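Local coordinates for protein alkylpurine DNA glycosylase AlkC (Pseudomonas fluorescens, PDB 5VHV) that probably excises alkylated purine bases from DNA as a base-excision-repair glycosylase that works without flipping the damaged nucleotide out of the helix, at residues P66-L71 and P89-S94; W138-N143 and L178-A183; L211-N216 and L242-A247. All coordinates share one frame; numbering follows the deposited sequence.

Interaction 1: residues P66-L71 and P89-S94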
loop_
_atom_site.group_PDB
_atom_site.type_symbol
_atom_site.label_atom_id
_atom_site.label_comp_id
_atom_site.label_asym_id
_atom_site.label_seq_id
_atom_site.Cartn_x
_atom_site.Cartn_y
_atom_site.Cartn_z
ATOM N N PRO A 66 31.221 10.079 -5.312
ATOM C CA PRO A 66 30.745 10.970 -6.386
ATOM C C PRO A 66 31.028 10.440 -7.781
ATOM O O PRO A 66 30.177 10.563 -8.670
ATOM C CB PRO A 66 31.497 12.281 -6.118
ATOM C CG PRO A 66 31.904 12.216 -4.672
ATOM C CD PRO A 66 32.163 10.762 -4.399
ATOM N N GLN A 67 32.204 9.851 -8.001
ATOM C CA GLN A 67 32.531 9.308 -9.318
ATOM C C GLN A 67 31.621 8.143 -9.678
ATOM O O GLN A 67 31.161 8.028 -10.825
ATOM C CB GLN A 67 33.992 8.853 -9.356
ATOM C CG GLN A 67 35.026 9.963 -9.224
ATOM C CD GLN A 67 36.446 9.416 -9.034
ATOM O OE1 GLN A 67 36.663 8.383 -8.383
ATOM N NE2 GLN A 67 37.413 10.107 -9.613
ATOM N N THR A 68 31.344 7.264 -8.720
ATOM C CA THR A 68 30.429 6.163 -8.998
ATOM C C THR A 68 29.026 6.692 -9.287
ATOM O O THR A 68 28.347 6.197 -10.194
ATOM C CB THR A 68 30.419 5.158 -7.833
ATOM O OG1 THR A 68 31.751 4.652 -7.626
ATOM C CG2 THR A 68 29.498 3.991 -8.138
ATOM N N LEU A 69 28.578 7.711 -8.543
ATOM C CA LEU A 69 27.248 8.268 -8.802
ATOM C C LEU A 69 27.141 8.779 -10.235
ATOM O O LEU A 69 26.108 8.599 -10.891
ATOM C CB LEU A 69 26.929 9.395 -7.816
ATOM C CG LEU A 69 26.442 9.044 -6.414
ATOM C CD1 LEU A 69 26.032 10.340 -5.732
ATOM C CD2 LEU A 69 25.287 8.042 -6.420
ATOM N N THR A 70 28.198 9.413 -10.738
ATOM C CA THR A 70 28.182 9.866 -12.128
ATOM C C THR A 70 27.897 8.707 -13.079
ATOM O O THR A 70 27.087 8.843 -14.006
ATOM C CB THR A 70 29.504 10.550 -12.465
ATOM O OG1 THR A 70 29.612 11.737 -11.669
ATOM C CG2 THR A 70 29.578 10.927 -13.943
ATOM N N LEU A 71 28.534 7.555 -12.859
ATOM C CA LEU A 71 28.258 6.390 -13.699
ATOM C C LEU A 71 26.814 5.932 -13.542
ATOM O O LEU A 71 26.162 5.550 -14.518
ATOM C CB LEU A 71 29.184 5.237 -13.349
ATOM C CG LEU A 71 30.685 5.502 -13.459
ATOM C CD1 LEU A 71 31.448 4.251 -13.091
ATOM C CD2 LEU A 71 31.067 5.966 -14.866
ATOM N N PRO A 89 18.759 3.784 -5.947
ATOM C CA PRO A 89 18.579 4.433 -4.635
ATOM C C PRO A 89 19.164 3.632 -3.487
ATOM O O PRO A 89 19.673 4.219 -2.522
ATOM C CB PRO A 89 17.048 4.591 -4.520
ATOM C CG PRO A 89 16.477 3.815 -5.632
ATOM C CD PRO A 89 17.489 3.652 -6.689
ATOM N N HIS A 90 19.158 2.302 -3.573
ATOM C CA HIS A 90 19.767 1.514 -2.512
ATOM C C HIS A 90 21.250 1.836 -2.363
ATOM O O HIS A 90 21.760 1.941 -1.240
ATOM C CB HIS A 90 19.593 0.021 -2.760
ATOM C CG HIS A 90 20.056 -0.816 -1.609
ATOM N ND1 HIS A 90 19.319 -0.970 -0.451
ATOM C CD2 HIS A 90 21.217 -1.485 -1.408
ATOM C CE1 HIS A 90 20.000 -1.727 0.400
ATOM N NE2 HIS A 90 21.153 -2.054 -0.163
ATOM N N TYR A 91 21.954 1.991 -3.490
ATOM C CA TYR A 91 23.366 2.348 -3.437
ATOM C C TYR A 91 23.554 3.673 -2.701
ATOM O O TYR A 91 24.455 3.820 -1.872
ATOM C CB TYR A 91 23.921 2.397 -4.873
ATOM C CG TYR A 91 25.394 2.709 -4.933
ATOM C CD1 TYR A 91 25.826 4.006 -4.796
ATOM C CD2 TYR A 91 26.354 1.704 -5.125
ATOM C CE1 TYR A 91 27.153 4.320 -4.808
ATOM C CE2 TYR A 91 27.697 2.016 -5.137
ATOM C CZ TYR A 91 28.083 3.330 -4.984
ATOM O OH TYR A 91 29.410 3.689 -4.973
ATOM N N VAL A 92 22.670 4.636 -2.952
ATOM C CA VAL A 92 22.771 5.937 -2.295
ATOM C C VAL A 92 22.564 5.800 -0.786
ATOM O O VAL A 92 23.277 6.411 0.019
ATOM C CB VAL A 92 21.750 6.910 -2.923
ATOM C CG1 VAL A 92 21.666 8.193 -2.119
ATOM C CG2 VAL A 92 22.094 7.180 -4.370
ATOM N N ALA A 93 21.534 5.059 -0.379
ATOM C CA ALA A 93 21.289 4.878 1.053
ATOM C C ALA A 93 22.428 4.129 1.736
ATOM O O ALA A 93 22.740 4.399 2.905
ATOM C CB ALA A 93 19.979 4.137 1.266
ATOM N N SER A 94 23.066 3.200 1.017
ATOM C CA SER A 94 24.135 2.394 1.592
ATOM C C SER A 94 25.414 3.198 1.772
ATOM O O SER A 94 26.070 3.102 2.816
ATOM C CB SER A 94 24.409 1.171 0.711
ATOM O OG SER A 94 23.295 0.270 0.665
HETATM O O HOH W 1 31.357 2.363 -5.895
#
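T68 and Y91 meet where the methyl of the threonine abuts the phenol end of the tyrosine: T68 CG2 lies 3.2 Å from Y91 OH and 3.5 Å from Y91 CZ. The two side chains cross at about a right angle, and the methyl comes to the ring obliquely. It reaches that place because CG2 is anti to the T68 backbone N, while Y91 likewise extends with CG anti to its own N (chi1 -178°). A water at the in-plane edge of the ring links the same pair by another route, lying 2.9 Å from T68 OG1, to which it donates, and close to Y91 OH at 2.5 Å. T68 OG1 is also hydrogen-bonded back to D64 O.

The frame is an antiparallel helix pair: the short axes of 66-71 and 89-94 run at 172° and approach to 11.5 Å. At this spacing it takes long side chains to meet, and the Y91 ring spans much of the gap. The pair belongs to the helical part of this glycosylase, probably an alpha-solenoid of HEAT-like helix pairs, its nearest atom about 10 Å from the bound DNA. A second, apolar contact lies beside the first. L69 CD2 touches V92 CG2 at 3.9 Å, again with side chains crossing nearly at right angles, and the same leucine methyl comes obliquely to the ring at Y91 CD1, 4.4 Å away. Y91 also packs edge-to-face with Y95 and touches S54 of helix 46-60, whereas V92 reaches S103 and L69 reaches R102, both on helix 100-110.

Interaction 2: residues W138-N143 and L178-A183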
loop_
_atom_site.group_PDB
_atom_site.type_symbol
_atom_site.label_atom_id
_atom_site.label_comp_id
_atom_site.label_asym_id
_atom_site.label_seq_id
_atom_site.Cartn_x
_atom_site.Cartn_y
_atom_site.Cartn_z
ATOM N N TRP A 138 10.299 18.555 -1.623
ATOM C CA TRP A 138 9.869 17.654 -2.684
ATOM C C TRP A 138 8.356 17.648 -2.847
ATOM O O TRP A 138 7.854 17.409 -3.948
ATOM C CB TRP A 138 10.359 16.236 -2.405
ATOM C CG TRP A 138 11.845 16.050 -2.611
ATOM C CD1 TRP A 138 12.713 16.910 -3.228
ATOM C CD2 TRP A 138 12.614 14.916 -2.217
ATOM N NE1 TRP A 138 13.978 16.372 -3.244
ATOM C CE2 TRP A 138 13.939 15.137 -2.647
ATOM C CE3 TRP A 138 12.306 13.719 -1.562
ATOM C CZ2 TRP A 138 14.963 14.233 -2.387
ATOM C CZ3 TRP A 138 13.321 12.814 -1.320
ATOM C CH2 TRP A 138 14.634 13.074 -1.755
ATOM N N SER A 139 7.611 17.881 -1.767
ATOM C CA SER A 139 6.158 17.884 -1.865
ATOM C C SER A 139 5.634 19.038 -2.705
ATOM O O SER A 139 4.455 19.023 -3.080
ATOM C CB SER A 139 5.534 17.928 -0.467
ATOM O OG SER A 139 5.572 19.237 0.109
ATOM N N GLN A 140 6.475 20.030 -2.990
ATOM C CA GLN A 140 6.131 21.169 -3.817
ATOM C C GLN A 140 6.809 21.117 -5.179
ATOM O O GLN A 140 6.739 22.085 -5.934
ATOM C CB GLN A 140 6.491 22.446 -3.061
ATOM C CG GLN A 140 5.802 22.520 -1.705
ATOM C CD GLN A 140 6.468 23.506 -0.780
ATOM O OE1 GLN A 140 7.320 23.156 0.043
ATOM N NE2 GLN A 140 6.091 24.751 -0.921
ATOM N N ASP A 141 7.410 19.986 -5.533
ATOM C CA ASP A 141 8.114 19.847 -6.802
ATOM C C ASP A 141 7.140 19.797 -7.975
ATOM O O ASP A 141 6.004 19.335 -7.842
ATOM C CB ASP A 141 8.944 18.562 -6.791
ATOM C CG ASP A 141 10.061 18.580 -7.805
ATOM O OD1 ASP A 141 11.111 19.159 -7.475
ATOM O OD2 ASP A 141 9.901 18.033 -8.927
ATOM N N ASP A 142 7.618 20.229 -9.151
ATOM C CA ASP A 142 6.810 20.143 -10.370
ATOM C C ASP A 142 6.559 18.699 -10.801
ATOM O O ASP A 142 5.585 18.434 -11.517
ATOM C CB ASP A 142 7.507 20.874 -11.520
ATOM C CG ASP A 142 7.582 22.369 -11.315
ATOM O OD1 ASP A 142 6.733 22.912 -10.586
ATOM O OD2 ASP A 142 8.486 22.996 -11.901
ATOM N N ASN A 143 7.452 17.776 -10.443
ATOM C CA ASN A 143 7.407 16.406 -10.946
ATOM C C ASN A 143 6.559 15.531 -10.026
ATOM O O ASN A 143 6.832 15.432 -8.828
ATOM C CB ASN A 143 8.821 15.852 -11.073
ATOM C CG ASN A 143 8.861 14.474 -11.753
ATOM O OD1 ASN A 143 8.006 13.626 -11.519
ATOM N ND2 ASN A 143 9.827 14.280 -12.633
ATOM N N LEU A 178 1.280 16.323 3.635
ATOM C CA LEU A 178 0.010 15.798 3.172
ATOM C C LEU A 178 -0.955 16.932 2.838
ATOM O O LEU A 178 -1.737 16.826 1.879
ATOM C CB LEU A 178 -0.577 14.852 4.216
ATOM C CG LEU A 178 0.325 13.681 4.623
ATOM C CD1 LEU A 178 -0.348 12.859 5.711
ATOM C CD2 LEU A 178 0.701 12.827 3.441
ATOM N N ASP A 179 -0.892 18.037 3.586
ATOM C CA ASP A 179 -1.779 19.161 3.304
ATOM C C ASP A 179 -1.496 19.755 1.932
ATOM O O ASP A 179 -2.433 20.149 1.219
ATOM C CB ASP A 179 -1.640 20.235 4.393
ATOM C CG ASP A 179 -2.606 21.400 4.198
ATOM O OD1 ASP A 179 -3.832 21.159 4.168
ATOM O OD2 ASP A 179 -2.118 22.545 4.083
ATOM N N HIS A 180 -0.212 19.855 1.553
ATOM C CA HIS A 180 0.136 20.393 0.245
ATOM C C HIS A 180 -0.414 19.524 -0.877
ATOM O O HIS A 180 -0.622 20.016 -1.990
ATOM C CB HIS A 180 1.646 20.500 0.054
ATOM C CG HIS A 180 2.311 21.552 0.885
ATOM N ND1 HIS A 180 3.588 21.401 1.385
ATOM C CD2 HIS A 180 1.899 22.782 1.272
ATOM C CE1 HIS A 180 3.926 22.484 2.062
ATOM N NE2 HIS A 180 2.919 23.339 2.007
ATOM N N LEU A 181 -0.620 18.231 -0.616
ATOM C CA LEU A 181 -0.937 17.270 -1.667
ATOM C C LEU A 181 -2.405 16.832 -1.670
ATOM O O LEU A 181 -2.778 15.981 -2.490
ATOM C CB LEU A 181 -0.012 16.049 -1.522
ATOM C CG LEU A 181 1.497 16.327 -1.595
ATOM C CD1 LEU A 181 2.328 15.045 -1.332
ATOM C CD2 LEU A 181 1.894 16.914 -2.938
ATOM N N LYS A 182 -3.257 17.409 -0.803
ATOM C CA LYS A 182 -4.612 16.890 -0.583
ATOM C C LYS A 182 -5.551 17.168 -1.748
ATOM O O LYS A 182 -6.699 16.700 -1.721
ATOM C CB LYS A 182 -5.226 17.487 0.681
ATOM C CG LYS A 182 -5.603 18.970 0.575
ATOM C CD LYS A 182 -6.108 19.474 1.923
ATOM C CE LYS A 182 -6.411 20.956 1.914
ATOM N NZ LYS A 182 -5.174 21.771 1.802
ATOM N N ALA A 183 -5.112 17.945 -2.740
ATOM C CA ALA A 183 -5.876 18.132 -3.968
ATOM C C ALA A 183 -4.979 17.960 -5.183
ATOM O O ALA A 183 -5.193 18.602 -6.211
ATOM C CB ALA A 183 -6.560 19.501 -3.994
#
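Across this contact the backbones come nearest at S139 and H180, whose CA atoms are 6.9 Å apart, with S139 inside a type I beta turn from W138 to D141 and H180 near the C-terminal part of helix 175-181. The imidazole is set against the turn in two ways. At its edge, H180 ND1 donates to S139 OG over 3.2 Å, a moderately straight bond (155°) whose acceptor sits 17° out of the ring plane. S139 OG can receive it because the oxygen sits between the backbone N and the carbonyl carbon; there the hydroxyl is also hydrogen-bonded to Q136 O, one turn back, so the serine oxygen is bonded both to its own helix and across to H180. Over one face of the ring lies the Q140 chain: its CG lies over that face, and its flat end group stacks at 26° to the imidazole, with Q140 CD 3.9 Å from H180 CE1.

These elements are the turn that follows helix 128-138 and the C-terminal part of helix 175-181, neighbours in the alpha-solenoid of the DNA alkylation repair family. Next along the chain, L181 brings CD2 to 3.3 Å from S139 O, so a leucine methyl packs against that carbonyl oxygen; L181 also touches V189 and V193 of helix 187-201. Beyond the contact the chain is shaped by an Asx turn, N143 N donating to D141 OD2 at 2.9 Å, while D141 OD1 forms a salt bridge with K108. N143 then caps the next helix through a bond from its OD1 to H145 N.

Interaction 3: residues L211-N216 and L242-A247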
loop_
_atom_site.group_PDB
_atom_site.type_symbol
_atom_site.label_atom_id
_atom_site.label_comp_id
_atom_site.label_asym_id
_atom_site.label_seq_id
_atom_site.Cartn_x
_atom_site.Cartn_y
_atom_site.Cartn_z
ATOM N N LEU A 211 -8.734 15.921 10.894
ATOM C CA LEU A 211 -8.127 16.531 9.717
ATOM C C LEU A 211 -9.112 16.582 8.561
ATOM O O LEU A 211 -9.357 17.645 7.981
ATOM C CB LEU A 211 -6.880 15.743 9.304
ATOM C CG LEU A 211 -6.053 16.327 8.150
ATOM C CD1 LEU A 211 -5.267 17.558 8.626
ATOM C CD2 LEU A 211 -5.112 15.278 7.543
ATOM N N ILE A 212 -9.697 15.432 8.214
ATOM C CA ILE A 212 -10.546 15.377 7.034
ATOM C C ILE A 212 -11.867 16.104 7.279
ATOM O O ILE A 212 -12.480 16.640 6.344
ATOM C CB ILE A 212 -10.713 13.905 6.606
ATOM C CG1 ILE A 212 -9.352 13.319 6.227
ATOM C CG2 ILE A 212 -11.660 13.795 5.435
ATOM C CD1 ILE A 212 -9.404 11.825 5.850
ATOM N N GLU A 213 -12.296 16.212 8.533
ATOM C CA GLU A 213 -13.453 17.045 8.821
ATOM C C GLU A 213 -13.192 18.523 8.516
ATOM O O GLU A 213 -14.144 19.302 8.427
ATOM C CB GLU A 213 -13.873 16.846 10.282
ATOM C CG GLU A 213 -14.581 15.501 10.486
ATOM C CD GLU A 213 -14.751 15.105 11.934
ATOM O OE1 GLU A 213 -14.282 15.839 12.829
ATOM O OE2 GLU A 213 -15.354 14.034 12.168
ATOM N N GLY A 214 -11.932 18.924 8.353
ATOM C CA GLY A 214 -11.597 20.275 7.949
ATOM C C GLY A 214 -11.407 20.450 6.457
ATOM O O GLY A 214 -11.154 21.564 5.988
ATOM N N TRP A 215 -11.547 19.377 5.690
ATOM C CA TRP A 215 -11.287 19.394 4.260
ATOM C C TRP A 215 -12.535 19.785 3.484
ATOM O O TRP A 215 -13.667 19.633 3.947
ATOM C CB TRP A 215 -10.825 18.019 3.783
ATOM C CG TRP A 215 -9.430 17.698 4.048
ATOM C CD1 TRP A 215 -8.518 18.428 4.758
ATOM C CD2 TRP A 215 -8.756 16.530 3.596
ATOM N NE1 TRP A 215 -7.302 17.775 4.765
ATOM C CE2 TRP A 215 -7.429 16.604 4.060
ATOM C CE3 TRP A 215 -9.147 15.428 2.826
ATOM C CZ2 TRP A 215 -6.490 15.615 3.782
ATOM C CZ3 TRP A 215 -8.220 14.441 2.561
ATOM C CH2 TRP A 215 -6.903 14.540 3.038
ATOM N N ASN A 216 -12.310 20.283 2.274
ATOM C CA ASN A 216 -13.398 20.592 1.355
ATOM C C ASN A 216 -13.604 19.392 0.445
ATOM O O ASN A 216 -12.851 19.182 -0.516
ATOM C CB ASN A 216 -13.093 21.840 0.545
ATOM C CG ASN A 216 -14.052 22.010 -0.610
ATOM O OD1 ASN A 216 -15.205 21.605 -0.525
ATOM N ND2 ASN A 216 -13.571 22.581 -1.705
ATOM N N LEU A 242 -17.974 7.238 8.442
ATOM C CA LEU A 242 -19.147 7.045 7.600
ATOM C C LEU A 242 -19.861 8.368 7.329
ATOM O O LEU A 242 -20.367 8.597 6.224
ATOM C CB LEU A 242 -20.097 6.042 8.258
ATOM C CG LEU A 242 -19.607 4.589 8.129
ATOM C CD1 LEU A 242 -20.258 3.683 9.186
ATOM C CD2 LEU A 242 -19.894 4.081 6.737
ATOM N N THR A 243 -19.909 9.250 8.328
ATOM C CA THR A 243 -20.577 10.532 8.148
ATOM C C THR A 243 -19.870 11.362 7.083
ATOM O O THR A 243 -20.518 12.040 6.274
ATOM C CB THR A 243 -20.636 11.285 9.482
ATOM O OG1 THR A 243 -21.438 10.558 10.427
ATOM C CG2 THR A 243 -21.256 12.689 9.312
ATOM N N LEU A 244 -18.539 11.325 7.062
ATOM C CA LEU A 244 -17.818 12.028 6.006
ATOM C C LEU A 244 -18.179 11.481 4.631
ATOM O O LEU A 244 -18.135 12.217 3.648
ATOM C CB LEU A 244 -16.298 11.934 6.248
ATOM C CG LEU A 244 -15.791 12.867 7.343
ATOM C CD1 LEU A 244 -14.432 12.405 7.818
ATOM C CD2 LEU A 244 -15.727 14.304 6.852
ATOM N N MET A 245 -18.553 10.204 4.543
ATOM C CA MET A 245 -18.970 9.607 3.283
ATOM C C MET A 245 -20.460 9.775 3.003
ATOM O O MET A 245 -20.945 9.262 1.989
ATOM C CB MET A 245 -18.608 8.115 3.272
ATOM C CG MET A 245 -17.123 7.858 3.463
ATOM S SD MET A 245 -16.177 8.495 2.075
ATOM C CE MET A 245 -15.541 10.035 2.705
ATOM N N GLY A 246 -21.187 10.491 3.852
ATOM C CA GLY A 246 -22.613 10.671 3.667
ATOM C C GLY A 246 -23.471 9.499 4.072
ATOM O O GLY A 246 -24.678 9.502 3.776
ATOM N N ALA A 247 -22.894 8.519 4.775
ATOM C CA ALA A 247 -23.566 7.284 5.162
ATOM C C ALA A 247 -23.472 7.039 6.669
ATOM O O ALA A 247 -23.384 5.894 7.126
ATOM C CB ALA A 247 -22.977 6.106 4.385
#
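The helix end that presents L244 to I212 and E213 closes on L242 O, which accepts from A247 N at 2.9 Å and more weakly from M245 N. Together with the bond from G246 N to T243 O, and a positive phi of 78° at G246, this makes a Schellman motif. L244 stands on that turn with both methyls close to the E213 CG methylene. CD1 also meets I212 CG2 at 3.9 Å, the side chains crossing at a slant; CD2 lies 4.0 Å from E213 CG, with the chains nearly perpendicular. The methyl of I212 is available because CG2 is anti to the backbone N, while its other branch, CG1, lies over one face of the W215 indole, toward its rim. E213 contributes its CG methylene, while its carboxylate OE1 pairs with R240 in a salt bridge. Replacing L244 by an alanine would probably leave I212 CG2 and E213 CG without their apolar partner and open a gap between the two helix ends. L230 touches both I212 and L244. Such apolar contact joins the C-terminal ends of helices 205-213 and 239-244, neighbouring in space in an alpha-solenoid, here at its last helix before the beta domain.

From the N terminus, the three contacts follow in series, without nesting or crossing. Interaction 1 closes a loop of 17 residues and pairs helices 65-75 and 87-95 near one end of the solenoid. Interaction 2 spans 34 residues, joining the turn after helix 128-138 to helix 175-181. Interaction 3 spans 25 and ties helix 205-213 to helix 239-244, which is followed by strand 253-265. Interactions 1 and 3 lie on opposite sides of the chain's centre, their centres 44 Å apart. Interactions 1 and 2 do not touch, but 2 and 3 do: K182 CD packs on W215 NE1 at 3.5 Å, so these two are joined directly by this contact.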